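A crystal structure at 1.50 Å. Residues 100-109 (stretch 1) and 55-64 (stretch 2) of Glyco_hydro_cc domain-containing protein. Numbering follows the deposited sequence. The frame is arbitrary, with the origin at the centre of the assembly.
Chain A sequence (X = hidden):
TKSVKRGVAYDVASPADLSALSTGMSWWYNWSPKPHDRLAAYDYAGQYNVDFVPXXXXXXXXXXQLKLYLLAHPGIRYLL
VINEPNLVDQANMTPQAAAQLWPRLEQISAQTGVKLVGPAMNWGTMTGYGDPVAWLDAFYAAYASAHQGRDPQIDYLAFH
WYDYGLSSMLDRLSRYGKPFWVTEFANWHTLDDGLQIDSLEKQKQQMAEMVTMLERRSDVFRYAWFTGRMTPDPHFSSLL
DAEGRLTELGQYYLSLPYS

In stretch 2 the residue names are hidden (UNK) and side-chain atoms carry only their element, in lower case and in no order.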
# COMPACT_ATOMS: atom_id res chain seq x y z
N GLN A 100 16.58 6.94 -11.83
CA GLN A 100 17.82 6.12 -11.89
C GLN A 100 17.54 4.67 -11.45
O GLN A 100 18.10 3.71 -12.07
CB GLN A 100 18.92 6.77 -11.03
CG GLN A 100 20.26 6.02 -11.01
CD GLN A 100 21.39 6.93 -10.54
OE1 GLN A 100 21.18 8.01 -10.02
NE2 GLN A 100 22.62 6.51 -10.66
N LEU A 101 16.74 4.45 -10.42
CA LEU A 101 16.38 3.09 -9.94
C LEU A 101 15.52 2.37 -10.98
O LEU A 101 15.54 1.15 -11.05
CB LEU A 101 15.67 3.20 -8.59
CG LEU A 101 15.18 1.89 -7.97
CD1 LEU A 101 16.34 0.97 -7.68
CD2 LEU A 101 14.37 2.14 -6.72
N TRP A 102 14.68 3.10 -11.68
CA TRP A 102 13.49 2.48 -12.33
C TRP A 102 13.88 1.35 -13.26
O TRP A 102 13.19 0.32 -13.28
CB TRP A 102 12.61 3.55 -13.01
CG TRP A 102 11.18 3.13 -13.05
CD1 TRP A 102 10.44 2.61 -14.08
CD2 TRP A 102 10.32 3.10 -11.91
NE1 TRP A 102 9.18 2.31 -13.64
CE2 TRP A 102 9.07 2.58 -12.32
CE3 TRP A 102 10.47 3.46 -10.57
CZ2 TRP A 102 7.98 2.43 -11.46
CZ3 TRP A 102 9.36 3.36 -9.73
CH2 TRP A 102 8.15 2.87 -10.18
N PRO A 103 14.93 1.48 -14.11
CA PRO A 103 15.27 0.39 -15.05
C PRO A 103 15.53 -0.95 -14.33
O PRO A 103 15.25 -2.01 -14.90
CB PRO A 103 16.49 0.91 -15.81
CG PRO A 103 16.30 2.46 -15.75
CD PRO A 103 15.78 2.67 -14.34
N ARG A 104 16.13 -0.91 -13.15
CA ARG A 104 16.33 -2.12 -12.28
C ARG A 104 14.98 -2.77 -11.94
O ARG A 104 14.88 -4.02 -11.98
CB ARG A 104 17.13 -1.72 -11.03
CG ARG A 104 18.61 -1.48 -11.33
CD ARG A 104 19.31 -0.87 -10.14
NE ARG A 104 19.33 -1.66 -8.93
CZ ARG A 104 19.73 -1.17 -7.76
NH1 ARG A 104 20.19 0.07 -7.73
NH2 ARG A 104 19.76 -1.93 -6.67
N LEU A 105 13.95 -1.98 -11.64
CA LEU A 105 12.58 -2.46 -11.37
C LEU A 105 11.97 -3.00 -12.64
O LEU A 105 11.30 -4.05 -12.60
CB LEU A 105 11.75 -1.35 -10.73
CG LEU A 105 12.38 -0.73 -9.49
CD1 LEU A 105 11.49 0.33 -8.99
CD2 LEU A 105 12.64 -1.77 -8.37
N GLU A 106 12.12 -2.28 -13.76
CA GLU A 106 11.61 -2.78 -15.05
C GLU A 106 12.28 -4.11 -15.39
O GLU A 106 11.63 -4.99 -16.05
CB GLU A 106 11.87 -1.71 -16.13
CG GLU A 106 11.03 -0.49 -15.94
CD GLU A 106 11.34 0.66 -16.88
OE1 GLU A 106 12.50 0.75 -17.28
OE2 GLU A 106 10.40 1.46 -17.18
N GLN A 107 13.57 -4.23 -15.13
CA GLN A 107 14.29 -5.48 -15.40
C GLN A 107 13.65 -6.59 -14.53
O GLN A 107 13.38 -7.72 -15.03
CB GLN A 107 15.78 -5.34 -15.13
CG GLN A 107 16.47 -6.68 -15.39
CD GLN A 107 17.97 -6.64 -15.24
OE1 GLN A 107 18.51 -6.37 -14.15
NE2 GLN A 107 18.65 -6.95 -16.34
N ILE A 108 13.42 -6.32 -13.26
CA ILE A 108 12.81 -7.33 -12.33
C ILE A 108 11.42 -7.71 -12.87
O ILE A 108 11.10 -8.90 -12.97
CB ILE A 108 12.78 -6.81 -10.89
CG1 ILE A 108 14.17 -6.76 -10.27
CG2 ILE A 108 11.76 -7.61 -10.07
CD1 ILE A 108 14.30 -5.75 -9.13
N SER A 109 10.66 -6.73 -13.37
CA SER A 109 9.35 -7.00 -14.00
C SER A 109 9.51 -7.90 -15.21
O SER A 109 8.72 -8.88 -15.32
CB SER A 109 8.62 -5.70 -14.33
OG SER A 109 7.43 -5.97 -15.05
N UNK A 55 7.65 -5.68 -1.27
CA UNK A 55 7.87 -4.26 -1.56
C UNK A 55 9.36 -3.92 -1.55
O UNK A 55 10.10 -4.40 -0.71
c UNK A 55 6.27 0.57 -0.98
c UNK A 55 7.19 -3.37 -0.53
c UNK A 55 7.44 -1.89 -0.79
s UNK A 55 6.30 -0.83 0.12
N UNK A 56 9.74 -3.15 -2.56
CA UNK A 56 11.06 -2.47 -2.63
C UNK A 56 10.85 -1.11 -2.05
O UNK A 56 10.14 -0.27 -2.68
c UNK A 56 12.82 -1.60 -4.17
c UNK A 56 11.75 -3.79 -4.64
c UNK A 56 11.54 -2.40 -4.09
N UNK A 57 11.43 -0.86 -0.90
CA UNK A 57 11.12 0.36 -0.13
C UNK A 57 11.80 1.57 -0.77
O UNK A 57 11.13 2.63 -0.93
c UNK A 57 11.50 0.17 1.34
c UNK A 57 12.17 4.48 4.33
c UNK A 57 12.77 2.78 2.71
n UNK A 57 9.41 2.11 3.72
c UNK A 57 9.59 1.06 2.86
c UNK A 57 10.82 1.13 2.28
c UNK A 57 13.08 3.90 3.44
c UNK A 57 11.48 2.24 2.87
c UNK A 57 10.58 2.83 3.77
c UNK A 57 10.88 4.00 4.45
N UNK A 58 13.09 1.45 -1.11
CA UNK A 58 13.86 2.56 -1.71
C UNK A 58 14.93 1.93 -2.61
O UNK A 58 14.73 0.75 -3.01
n UNK A 58 15.96 3.71 1.19
c UNK A 58 15.45 2.95 0.23
o UNK A 58 15.76 1.79 0.06
c UNK A 58 14.37 3.54 -0.65
N UNK A 59 15.98 2.66 -2.99
CA UNK A 59 16.99 2.12 -3.93
C UNK A 59 17.94 1.13 -3.22
O UNK A 59 18.82 0.56 -3.89
c UNK A 59 17.76 3.23 -4.57
N UNK A 60 17.81 0.93 -1.92
CA UNK A 60 18.65 -0.07 -1.18
C UNK A 60 18.00 -1.44 -1.39
O UNK A 60 17.06 -1.80 -0.63
c UNK A 60 18.76 0.25 0.30
o UNK A 60 20.73 -1.11 0.32
n UNK A 60 20.16 -0.04 2.22
c UNK A 60 19.98 -0.35 0.95
N UNK A 61 18.37 -2.08 -2.48
CA UNK A 61 17.66 -3.23 -3.07
C UNK A 61 18.71 -4.29 -3.38
O UNK A 61 19.69 -3.95 -4.03
c UNK A 61 17.04 -2.78 -4.38
c UNK A 61 15.51 -4.71 -4.67
c UNK A 61 16.02 -3.28 -6.64
c UNK A 61 16.56 -3.87 -5.33
N UNK A 62 18.46 -5.50 -2.90
CA UNK A 62 19.27 -6.69 -3.23
C UNK A 62 18.57 -7.38 -4.40
O UNK A 62 17.68 -8.17 -4.12
o UNK A 62 20.58 -9.40 -1.20
o UNK A 62 20.47 -9.13 -3.43
c UNK A 62 20.24 -8.77 -2.21
c UNK A 62 19.39 -7.55 -1.97
N UNK A 63 18.87 -6.95 -5.63
CA UNK A 63 18.07 -7.29 -6.85
C UNK A 63 18.07 -8.82 -6.98
O UNK A 63 17.01 -9.42 -7.20
o UNK A 63 18.55 -4.49 -9.18
c UNK A 63 18.61 -6.67 -8.16
c UNK A 63 18.94 -5.17 -8.17
o UNK A 63 19.63 -4.68 -7.23
N UNK A 64 19.23 -9.43 -6.81
CA UNK A 64 19.39 -10.89 -6.97
C UNK A 64 18.50 -11.65 -6.01
O UNK A 64 17.73 -12.55 -6.42
O HOH W 1 20.97 -1.28 -4.16
O HOH W 2 17.32 -5.48 -11.31

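Position 55 carries an unbranched side chain of two carbons, a sulfur and a terminal carbon. It lies on a strand and reaches nothing on the helix of stretch 1; the thioether identifies Met55. At position 56, three carbons fork directly at CB, and one branch tip lies 4.2 Å from Leu105 CD2. This is Val56, whose CB points toward the helix. Position 57 has one carbon followed by fused five- and six-membered rings holding eight carbons and one nitrogen, an indole that stays out of reach of stretch 1; it is Trp57.

Position 58 has two carbons, the second bearing one oxygen and one nitrogen. Its CB points away from the helix, while its backbone O is 4.0 Å from Leu101 CD2. The amide makes it Asn58, and its OD1 accepts a hydrogen bond from the backbone N of position 60 (3.0 Å), linking two positions of the loop. Position 59 has a single side-chain carbon; its CA lies 3.8 Å from Leu101 CD2 and its CB 4.1 Å from Leu101 CD1. It is Ala59. Position 60 repeats the pattern of two carbons with a terminal oxygen and nitrogen; its CB points away and the residue is exposed: Asn60.

At position 61, four carbons fork at the second. One tip approaches Ile108 CD1 at 3.9 Å, Leu105 CD2 at 4.1 Å and Leu101 CD1 at 4.4 Å, as expected of Leu61, and that tip is CD2. Position 62 has two carbons, the second carrying two oxygens, and its CB points away from stretch 1. The carboxylate is that of Asp62, the N-cap of the helix that follows. Position 63 has the same composition but its CB points toward stretch 1, where its two oxygens meet the Arg104 guanidinium: this is Asp63. Position 64 has no side-chain atoms and is Gly64.

The contact joins an apolar patch to a charged clamp. Leu101, Leu105 and Ile108 converge on Leu61 CD2, with Val56 and Ala59 extending the packing. Beside this patch, Arg104 NH2 donates to Asp63 OD1 (2.8 Å) and Arg104 NE to Asp63 OD2 (2.9 Å), forming a two-pronged salt bridge at the edge of the guanidinium. Water 1 extends the polar network, accepting hydrogen bonds from Leu61 N (3.2 Å) and Arg104 NH2 (2.9 Å). The salt bridge thus ties the start of one helix to the side of another, while the apolar side chains pack the helix of stretch 1 against the strand end and loop of stretch 2.

Stretch 2 (55-64) MVWNANLDDG
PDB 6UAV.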